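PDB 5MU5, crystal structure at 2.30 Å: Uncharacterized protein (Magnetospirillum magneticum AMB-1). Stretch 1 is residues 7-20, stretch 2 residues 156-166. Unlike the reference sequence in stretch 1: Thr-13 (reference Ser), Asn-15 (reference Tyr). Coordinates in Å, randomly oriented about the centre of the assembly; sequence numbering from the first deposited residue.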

# COMPACT_ATOMS: atom_id res chain seq x y z
N ILE A 7 20.18 -3.30 -40.88
CA ILE A 7 20.57 -1.85 -40.84
C ILE A 7 21.22 -1.54 -39.51
O ILE A 7 20.59 -1.74 -38.47
CB ILE A 7 19.34 -0.93 -41.02
CG1 ILE A 7 18.75 -1.12 -42.43
CG2 ILE A 7 19.76 0.52 -40.80
CD1 ILE A 7 17.36 -0.55 -42.64
N ASN A 8 22.47 -1.03 -39.55
CA ASN A 8 23.25 -0.76 -38.35
C ASN A 8 23.52 -2.06 -37.59
O ASN A 8 23.28 -2.16 -36.39
CB ASN A 8 22.54 0.26 -37.44
CG ASN A 8 22.34 1.60 -38.12
OD1 ASN A 8 23.13 2.00 -38.96
ND2 ASN A 8 21.29 2.31 -37.74
N ALA A 9 24.03 -3.06 -38.30
CA ALA A 9 24.23 -4.40 -37.74
C ALA A 9 25.12 -4.42 -36.49
O ALA A 9 24.87 -5.20 -35.59
CB ALA A 9 24.77 -5.36 -38.80
N GLU A 10 26.15 -3.58 -36.45
CA GLU A 10 27.05 -3.51 -35.28
C GLU A 10 26.31 -3.01 -34.06
O GLU A 10 26.48 -3.53 -32.97
CB GLU A 10 28.27 -2.61 -35.55
CG GLU A 10 29.19 -3.16 -36.64
CD GLU A 10 30.39 -2.27 -36.94
OE1 GLU A 10 30.55 -1.22 -36.27
OE2 GLU A 10 31.17 -2.61 -37.86
N LEU A 11 25.49 -1.98 -34.26
CA LEU A 11 24.65 -1.42 -33.20
C LEU A 11 23.58 -2.42 -32.77
O LEU A 11 23.31 -2.57 -31.56
CB LEU A 11 23.99 -0.12 -33.67
CG LEU A 11 23.01 0.53 -32.68
CD1 LEU A 11 23.69 0.90 -31.36
CD2 LEU A 11 22.37 1.76 -33.31
N VAL A 12 22.97 -3.10 -33.74
CA VAL A 12 21.96 -4.10 -33.42
C VAL A 12 22.56 -5.21 -32.55
O VAL A 12 22.03 -5.52 -31.50
CB VAL A 12 21.32 -4.70 -34.67
CG1 VAL A 12 20.42 -5.88 -34.32
CG2 VAL A 12 20.51 -3.63 -35.39
N THR A 13 23.69 -5.75 -32.99
CA THR A 13 24.37 -6.80 -32.25
C THR A 13 24.76 -6.33 -30.88
O THR A 13 24.48 -7.00 -29.89
CB THR A 13 25.63 -7.25 -32.99
OG1 THR A 13 25.24 -7.75 -34.27
CG2 THR A 13 26.37 -8.37 -32.23
N ALA A 14 25.38 -5.16 -30.80
CA ALA A 14 25.77 -4.57 -29.53
C ALA A 14 24.55 -4.36 -28.59
O ALA A 14 24.65 -4.63 -27.40
CB ALA A 14 26.51 -3.26 -29.75
N ASN A 15 23.42 -3.88 -29.11
CA ASN A 15 22.21 -3.75 -28.29
C ASN A 15 21.62 -5.09 -27.89
O ASN A 15 21.19 -5.27 -26.77
CB ASN A 15 21.12 -2.96 -29.03
CG ASN A 15 21.45 -1.49 -29.17
OD1 ASN A 15 22.15 -0.93 -28.35
ND2 ASN A 15 20.92 -0.87 -30.20
N LEU A 16 21.57 -6.04 -28.81
CA LEU A 16 21.00 -7.34 -28.49
C LEU A 16 21.83 -8.01 -27.40
O LEU A 16 21.27 -8.61 -26.47
CB LEU A 16 20.92 -8.23 -29.73
CG LEU A 16 20.29 -9.61 -29.52
CD1 LEU A 16 18.88 -9.47 -28.96
CD2 LEU A 16 20.27 -10.40 -30.81
N GLU A 17 23.14 -7.87 -27.49
CA GLU A 17 24.03 -8.42 -26.46
C GLU A 17 23.73 -7.82 -25.08
O GLU A 17 23.66 -8.53 -24.09
CB GLU A 17 25.50 -8.17 -26.84
CG GLU A 17 25.99 -8.99 -28.03
CD GLU A 17 27.34 -8.53 -28.59
OE1 GLU A 17 27.80 -7.40 -28.28
OE2 GLU A 17 27.94 -9.29 -29.37
N ALA A 18 23.55 -6.50 -25.04
CA ALA A 18 23.28 -5.79 -23.79
C ALA A 18 21.97 -6.26 -23.15
O ALA A 18 21.93 -6.51 -21.96
CB ALA A 18 23.25 -4.29 -24.02
N PHE A 19 20.91 -6.38 -23.94
CA PHE A 19 19.67 -6.96 -23.42
C PHE A 19 19.89 -8.37 -22.89
O PHE A 19 19.46 -8.68 -21.78
CB PHE A 19 18.56 -6.97 -24.47
CG PHE A 19 17.84 -5.65 -24.60
CD1 PHE A 19 16.80 -5.32 -23.74
CD2 PHE A 19 18.20 -4.75 -25.57
CE1 PHE A 19 16.15 -4.11 -23.84
CE2 PHE A 19 17.54 -3.54 -25.69
CZ PHE A 19 16.51 -3.22 -24.83
N LEU A 20 20.59 -9.22 -23.64
CA LEU A 20 20.81 -10.59 -23.19
C LEU A 20 21.60 -10.66 -21.90
O LEU A 20 21.43 -11.58 -21.11
CB LEU A 20 21.49 -11.41 -24.26
CG LEU A 20 20.59 -11.75 -25.44
CD1 LEU A 20 21.42 -12.20 -26.65
CD2 LEU A 20 19.60 -12.82 -25.04
N PHE A 156 8.27 -2.05 -32.24
CA PHE A 156 9.00 -0.80 -32.07
C PHE A 156 10.26 -0.99 -31.23
O PHE A 156 11.31 -0.45 -31.55
CB PHE A 156 8.12 0.30 -31.47
CG PHE A 156 6.94 0.70 -32.35
CD1 PHE A 156 6.87 0.32 -33.69
CD2 PHE A 156 5.93 1.51 -31.83
CE1 PHE A 156 5.79 0.71 -34.48
CE2 PHE A 156 4.85 1.90 -32.62
CZ PHE A 156 4.78 1.50 -33.94
N LEU A 157 10.15 -1.75 -30.15
CA LEU A 157 11.34 -2.03 -29.34
C LEU A 157 12.35 -2.80 -30.19
O LEU A 157 13.54 -2.49 -30.19
CB LEU A 157 10.97 -2.85 -28.10
CG LEU A 157 12.18 -3.25 -27.25
CD1 LEU A 157 12.83 -2.02 -26.61
CD2 LEU A 157 11.75 -4.25 -26.18
N TYR A 158 11.86 -3.79 -30.92
CA TYR A 158 12.71 -4.61 -31.77
C TYR A 158 13.44 -3.77 -32.80
O TYR A 158 14.64 -3.91 -32.94
CB TYR A 158 11.88 -5.71 -32.45
CG TYR A 158 12.69 -6.57 -33.39
CD1 TYR A 158 13.41 -7.65 -32.91
CD2 TYR A 158 12.73 -6.29 -34.75
CE1 TYR A 158 14.15 -8.43 -33.76
CE2 TYR A 158 13.49 -7.06 -35.62
CZ TYR A 158 14.18 -8.15 -35.11
OH TYR A 158 14.93 -8.95 -35.94
N HIS A 159 12.73 -2.89 -33.50
CA HIS A 159 13.36 -2.00 -34.49
C HIS A 159 14.25 -0.97 -33.84
O HIS A 159 15.18 -0.50 -34.48
CB HIS A 159 12.33 -1.25 -35.32
CG HIS A 159 11.51 -2.12 -36.20
ND1 HIS A 159 12.08 -3.02 -37.07
CD2 HIS A 159 10.17 -2.21 -36.38
CE1 HIS A 159 11.12 -3.65 -37.73
NE2 HIS A 159 9.96 -3.16 -37.34
N SER A 160 13.95 -0.58 -32.59
CA SER A 160 14.74 0.42 -31.85
C SER A 160 16.19 -0.04 -31.62
O SER A 160 17.08 0.78 -31.28
CB SER A 160 14.12 0.75 -30.49
OG SER A 160 14.43 -0.26 -29.53
N LEU A 161 16.43 -1.35 -31.78
CA LEU A 161 17.78 -1.90 -31.73
C LEU A 161 18.66 -1.30 -32.82
O LEU A 161 19.87 -1.25 -32.67
CB LEU A 161 17.78 -3.42 -31.90
CG LEU A 161 17.07 -4.24 -30.83
CD1 LEU A 161 17.40 -5.71 -31.04
CD2 LEU A 161 17.43 -3.82 -29.42
N SER A 162 18.04 -0.84 -33.91
CA SER A 162 18.77 -0.17 -34.97
C SER A 162 19.04 1.31 -34.69
O SER A 162 19.89 1.90 -35.34
CB SER A 162 18.01 -0.29 -36.29
OG SER A 162 17.90 -1.64 -36.66
N THR A 163 18.34 1.90 -33.73
CA THR A 163 18.35 3.37 -33.58
C THR A 163 18.74 3.94 -32.23
O THR A 163 19.15 5.08 -32.15
CB THR A 163 16.98 3.97 -33.95
OG1 THR A 163 15.93 3.24 -33.30
CG2 THR A 163 16.75 3.91 -35.43
N VAL A 164 18.60 3.17 -31.16
CA VAL A 164 18.91 3.66 -29.83
C VAL A 164 20.22 3.06 -29.35
O VAL A 164 20.54 1.93 -29.68
CB VAL A 164 17.80 3.24 -28.87
CG1 VAL A 164 18.12 3.67 -27.45
CG2 VAL A 164 16.48 3.83 -29.32
N ASP A 165 20.97 3.82 -28.57
CA ASP A 165 22.15 3.30 -27.91
C ASP A 165 21.68 2.74 -26.56
O ASP A 165 21.67 3.43 -25.54
CB ASP A 165 23.21 4.39 -27.72
CG ASP A 165 24.57 3.82 -27.35
OD1 ASP A 165 24.65 2.63 -26.96
OD2 ASP A 165 25.57 4.55 -27.47
N TRP A 166 21.28 1.47 -26.56
CA TRP A 166 20.69 0.85 -25.39
C TRP A 166 21.62 0.47 -24.23
O TRP A 166 21.16 0.35 -23.09
CB TRP A 166 19.96 -0.41 -25.82
CG TRP A 166 18.62 -0.17 -26.36
CD1 TRP A 166 18.22 -0.30 -27.65
CD2 TRP A 166 17.48 0.20 -25.61
NE1 TRP A 166 16.88 -0.04 -27.75
CE2 TRP A 166 16.40 0.29 -26.51
CE3 TRP A 166 17.26 0.48 -24.25
CZ2 TRP A 166 15.10 0.64 -26.10
CZ3 TRP A 166 15.97 0.84 -23.84
CH2 TRP A 166 14.90 0.92 -24.76

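Stretch 1 enters a helix at Ala-9 and lays one side of it against stretch 2, where a helix gives way to a looser segment. The contact buries 588 Å² in all. The two stretches come closest in register at Val-12 and Leu-161, whose CA atoms lie 5.0 Å apart.

Asn-15 is the centre of the polar contact. Its CA-to-CB bond points toward stretch 2, and chi1 is m (-71°). With chi2 at -28°, both ends of the amide find partners. Asn-15 ND2 donates to Leu-161 O at 2.7 Å and to Val-164 O at 2.9 Å, so both of its protons are used. Asn-15 OD1 accepts from Trp-166 N at 3.1 Å. The three bonds fix the orientation of the amide, since a flip would set the oxygen against two carbonyls. They also tie one buried side chain to the backbone at three points of the segment from Leu-161 to Trp-166. This residue differs from the reference sequence, which has Tyr here.

A second polar group lies at the start of the helix. Asn-8 holds the N-cap position, but its side chain makes no capping bond. It is turned to stretch 2 instead, with chi1 m (-61°), and Asn-8 ND2 donates to Ser-162 O at 2.8 Å. Ser-162 has chi1 m (-63°), which allows Ser-162 OG to donate to Ile-7 O at 3.2 Å. Ser-162 thus answers two successive residues, one with its carbonyl and one with its hydroxyl. The side chain of Ile-7 takes no part in this bond, and its end leads away.

Leu-11 and Val-12 fill the space between these two groups. Leu-11 is in the tp rotamer, and its methyls rest on backbone. Leu-11 CD2 is 3.2 Å from Ser-162 O, and Leu-11 CD1 is 3.7 Å from Val-164 O. Val-12 has chi1 t (172°). Val-12 CG1 is 4.3 Å from Leu-161 CB. Val-12 CG2 lies at 4.4 Å from the same Leu-161 CB and also reaches Ser-162 OG at 3.5 Å.

One turn beyond Asn-15, Phe-19 closes the apolar end. Its CA-to-CB bond points sideways, but chi1 m (-82°) brings the ring nearer to stretch 2. Phe-19 CE2 is 3.7 Å from Leu-161 CD2 and 3.6 Å from Trp-166 CG, and Phe-19 CZ is 4.3 Å from Leu-157 CD1. With Leu-161 in the mt rotamer, its CD2 touches Asn-15 as well as Phe-19: Leu-161 CD2 is 3.8 Å from Asn-15 CB.

Phe-19 and Trp-166 form an edge-to-face pair. The edge of Phe-19 is directed toward the face of Trp-166, with the Phe-19 ring and the five-membered ring 4.9 Å apart between centroids and the planes at 64°. The indole is held from within its own stretch, as Trp-166 NE1 donates to Ser-160 OG at 3.0 Å. Ser-160, with chi1 p (80°), in turn donates from its OG to Leu-157 O at a very short 2.5 Å.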